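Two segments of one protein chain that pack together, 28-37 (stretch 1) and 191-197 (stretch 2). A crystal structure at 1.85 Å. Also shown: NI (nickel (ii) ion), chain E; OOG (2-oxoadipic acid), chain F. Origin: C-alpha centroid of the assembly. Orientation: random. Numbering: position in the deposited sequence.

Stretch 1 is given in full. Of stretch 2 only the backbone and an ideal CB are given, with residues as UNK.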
# COMPACT_ATOMS: atom_id res chain seq x y z
N ASN A 28 10.90 1.44 -10.07
CA ASN A 28 12.00 1.47 -9.12
C ASN A 28 11.50 1.30 -7.69
O ASN A 28 12.16 0.65 -6.88
CB ASN A 28 12.81 2.76 -9.29
CG ASN A 28 13.72 2.69 -10.48
OD1 ASN A 28 14.18 1.61 -10.81
ND2 ASN A 28 13.96 3.80 -11.15
N MET A 29 10.32 1.85 -7.36
CA MET A 29 9.75 1.58 -6.04
C MET A 29 9.55 0.08 -5.86
O MET A 29 9.87 -0.48 -4.80
CB MET A 29 8.43 2.32 -5.87
CG MET A 29 8.54 3.85 -5.93
SD MET A 29 6.90 4.62 -5.91
CE MET A 29 7.26 6.26 -5.32
N GLU A 30 9.02 -0.58 -6.88
CA GLU A 30 8.76 -2.01 -6.83
C GLU A 30 10.05 -2.80 -6.74
O GLU A 30 10.07 -3.88 -6.12
CB GLU A 30 8.01 -2.43 -8.08
CG GLU A 30 7.72 -3.89 -8.17
CD GLU A 30 7.43 -4.34 -9.60
OE1 GLU A 30 8.30 -4.17 -10.49
OE2 GLU A 30 6.34 -4.87 -9.84
N LYS A 31 11.13 -2.33 -7.37
CA LYS A 31 12.39 -3.05 -7.31
C LYS A 31 12.95 -3.12 -5.89
O LYS A 31 13.46 -4.16 -5.46
CB LYS A 31 13.42 -2.41 -8.25
CG LYS A 31 12.97 -2.34 -9.70
CD LYS A 31 14.11 -2.63 -10.68
CE LYS A 31 13.66 -2.42 -12.14
NZ LYS A 31 13.23 -0.98 -12.38
N VAL A 32 12.94 -1.98 -5.17
CA VAL A 32 13.36 -1.98 -3.77
C VAL A 32 12.49 -2.93 -2.95
O VAL A 32 12.99 -3.73 -2.15
CB VAL A 32 13.30 -0.55 -3.18
CG1 VAL A 32 13.58 -0.61 -1.64
CG2 VAL A 32 14.29 0.36 -3.88
N TYR A 33 11.17 -2.83 -3.12
CA TYR A 33 10.21 -3.70 -2.43
C TYR A 33 10.51 -5.17 -2.64
O TYR A 33 10.58 -5.95 -1.68
CB TYR A 33 8.82 -3.36 -2.95
CG TYR A 33 7.66 -4.23 -2.59
CD1 TYR A 33 7.04 -5.00 -3.57
CD2 TYR A 33 7.09 -4.20 -1.30
CE1 TYR A 33 5.93 -5.74 -3.30
CE2 TYR A 33 5.98 -4.97 -1.00
CZ TYR A 33 5.39 -5.71 -2.03
OH TYR A 33 4.28 -6.46 -1.80
N LEU A 34 10.68 -5.59 -3.88
CA LEU A 34 10.95 -7.01 -4.13
C LEU A 34 12.30 -7.45 -3.58
O LEU A 34 12.43 -8.60 -3.14
CB LEU A 34 10.87 -7.29 -5.64
CG LEU A 34 9.51 -7.07 -6.30
CD1 LEU A 34 9.59 -7.30 -7.79
CD2 LEU A 34 8.49 -7.99 -5.72
N SER A 35 13.31 -6.58 -3.60
CA SER A 35 14.62 -6.97 -3.09
C SER A 35 14.63 -7.15 -1.57
O SER A 35 15.52 -7.82 -1.03
CB SER A 35 15.66 -5.92 -3.52
OG SER A 35 15.54 -4.72 -2.79
N ARG A 36 13.66 -6.59 -0.86
CA ARG A 36 13.64 -6.70 0.60
C ARG A 36 12.52 -7.57 1.13
O ARG A 36 12.45 -7.78 2.36
CB ARG A 36 13.47 -5.32 1.25
CG ARG A 36 14.57 -4.29 1.05
CD ARG A 36 14.04 -2.96 1.63
NE ARG A 36 15.06 -1.99 1.91
CZ ARG A 36 14.81 -0.72 2.16
NH1 ARG A 36 13.56 -0.25 2.14
NH2 ARG A 36 15.82 0.08 2.40
N ASN A 37 11.65 -8.07 0.26
CA ASN A 37 10.46 -8.81 0.66
C ASN A 37 10.37 -10.11 -0.14
O ASN A 37 9.62 -10.20 -1.12
CB ASN A 37 9.22 -7.94 0.49
CG ASN A 37 9.23 -6.76 1.43
OD1 ASN A 37 8.80 -6.88 2.58
ND2 ASN A 37 9.81 -5.63 0.98
N UNK A 191 9.67 6.00 3.50
CA UNK A 191 8.80 6.09 2.35
C UNK A 191 8.83 4.85 1.45
O UNK A 191 8.35 4.91 0.29
CB UNK A 191 9.18 7.33 1.53
N UNK A 192 9.38 3.74 1.93
CA UNK A 192 9.39 2.50 1.17
C UNK A 192 7.96 2.04 0.93
O UNK A 192 7.07 2.22 1.76
CB UNK A 192 10.19 1.42 1.90
N UNK A 193 7.74 1.46 -0.25
CA UNK A 193 6.43 0.90 -0.54
C UNK A 193 6.05 -0.10 0.55
O UNK A 193 6.80 -1.05 0.84
CB UNK A 193 6.42 0.23 -1.92
N UNK A 194 4.90 0.13 1.18
CA UNK A 194 4.47 -0.72 2.30
C UNK A 194 3.81 -2.00 1.80
O UNK A 194 3.96 -3.07 2.42
CB UNK A 194 3.50 0.04 3.21
N UNK A 195 3.08 -1.91 0.68
CA UNK A 195 2.68 -3.11 -0.03
C UNK A 195 2.18 -2.75 -1.42
O UNK A 195 1.80 -1.60 -1.71
CB UNK A 195 1.60 -3.87 0.75
N UNK A 196 2.22 -3.74 -2.29
CA UNK A 196 1.43 -3.73 -3.50
C UNK A 196 0.29 -4.71 -3.29
O UNK A 196 0.29 -5.48 -2.33
CB UNK A 196 2.27 -4.09 -4.73
N UNK A 197 -0.66 -4.70 -4.22
CA UNK A 197 -1.90 -5.46 -4.12
C UNK A 197 -2.19 -6.10 -5.46
O UNK A 197 -2.22 -5.40 -6.47
CB UNK A 197 -3.06 -4.57 -3.68
NI NI E . -3.91 -2.17 0.75
C2 OOG F . -2.23 0.44 4.53
C3 OOG F . -3.34 -0.50 5.00
C4 OOG F . -4.67 -0.10 4.36
C6 OOG F . -6.12 -1.13 2.39
O4 OOG F . -7.20 -0.76 2.92
O3 OOG F . -6.14 -1.91 1.42
C5 OOG F . -4.78 -0.62 2.92
C1 OOG F . -0.93 0.22 5.32
O1 OOG F . -0.09 1.05 5.32
O2 OOG F . -0.70 -0.95 6.05
O5 OOG F . -3.84 -0.63 2.22

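Position 191 starts the stretch out of reach of the helix: nothing of stretch 1 lies within 5.5 Å of its ideal CB, so the helix sets no preference and almost any side chain would fit. The residue is Tyr191, which makes no contact with stretch 1.

At position 192, CA-to-CB points toward the helix, and the ideal CB already sits 3.8 Å from NH1 of Arg36 and 5.3 Å from CG1 of Val32. With so little room in that direction, a small side chain suits best. Ala192 is found; its CB rests at the edge of the Arg36 guanidinium, near the plane, 3.8 Å from NH1, a van der Waals contact in which the methyl neither donates nor accepts.

Position 193 also points toward the helix, and here the CA atoms of the two stretches come nearest, 6.2 Å from that of Tyr33. The ideal CB is 4.4 Å from CB of Tyr33 and 4.6 Å from O of Met29, with the face of the tyrosine ring beyond. A branched or flexible apolar side chain, leucine, isoleucine or methionine, could reach over that face. Leu193, with chi1 t and chi2 p, lays CD2 3.8 Å from CG of Tyr33 and 4.1 Å from the ring centroid, a CH-pi contact only 23° off the ring normal. Its backbone adds a polar link: a water accepts from N of Leu193 (2.9 Å) and donates to O of Met29 (3.0 Å), joining the main chain of the two stretches where these atoms are too far apart to bond directly.

Position 194 points away from the helix, toward the side where the 2-oxoadipic acid lies, so a polar side chain is plausible. It is Asn194.

Position 195 points away too, although its ideal CB is still 4.5 Å from OH of Tyr33. The nickel ion lies on this side, favouring a metal ligand with enough reach, histidine above all, or perhaps an extended glutamate. His195, chi1 p, binds nickel through NE2 at 2.2 Å, while its CA packs 3.9 Å from CE2 of Tyr33.

Position 196 turns back toward the helix, its ideal CB 4.3 Å from CE1 of Tyr33. A compact, beta-branched side chain, valine or threonine, suits an extended backbone (phi/psi -105/171°) beside an aromatic ring. Thr196 places CG2 3.5 Å from OH of Tyr33, and its backbone N donates a weak but nearly straight hydrogen bond to that OH, 3.4 Å and 177°.

Position 197 points away; a beta-branched residue suits its extended backbone, and it is Thr197.

Stretch 2, residues 191-197: YALNHTT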
# COMPACT_ATOMS: atom_id res chain seq x y z
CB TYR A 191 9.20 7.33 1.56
CG TYR A 191 8.95 8.64 2.24
CD1 TYR A 191 7.67 9.12 2.42
CD2 TYR A 191 10.03 9.42 2.68
CE1 TYR A 191 7.44 10.33 3.02
CE2 TYR A 191 9.81 10.62 3.27
CZ TYR A 191 8.51 11.09 3.42
OH TYR A 191 8.28 12.31 4.00
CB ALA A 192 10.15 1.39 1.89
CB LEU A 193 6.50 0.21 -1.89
CG LEU A 193 5.23 -0.43 -2.38
CD1 LEU A 193 4.14 0.60 -2.71
CD2 LEU A 193 5.63 -1.23 -3.61
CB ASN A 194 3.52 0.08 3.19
CG ASN A 194 2.83 -0.78 4.21
OD1 ASN A 194 1.73 -1.25 3.99
ND2 ASN A 194 3.50 -1.01 5.33
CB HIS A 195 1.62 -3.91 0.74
CG HIS A 195 0.30 -3.23 0.88
ND1 HIS A 195 0.00 -2.37 1.93
CD2 HIS A 195 -0.84 -3.31 0.14
CE1 HIS A 195 -1.24 -1.95 1.81
NE2 HIS A 195 -1.76 -2.49 0.72
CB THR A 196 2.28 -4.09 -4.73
OG1 THR A 196 1.54 -3.76 -5.93
CG2 THR A 196 2.61 -5.57 -4.75
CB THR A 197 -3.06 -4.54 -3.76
OG1 THR A 197 -2.70 -3.78 -2.61
CG2 THR A 197 -4.33 -5.29 -3.47
O HOH W 1 9.90 0.81 -2.11
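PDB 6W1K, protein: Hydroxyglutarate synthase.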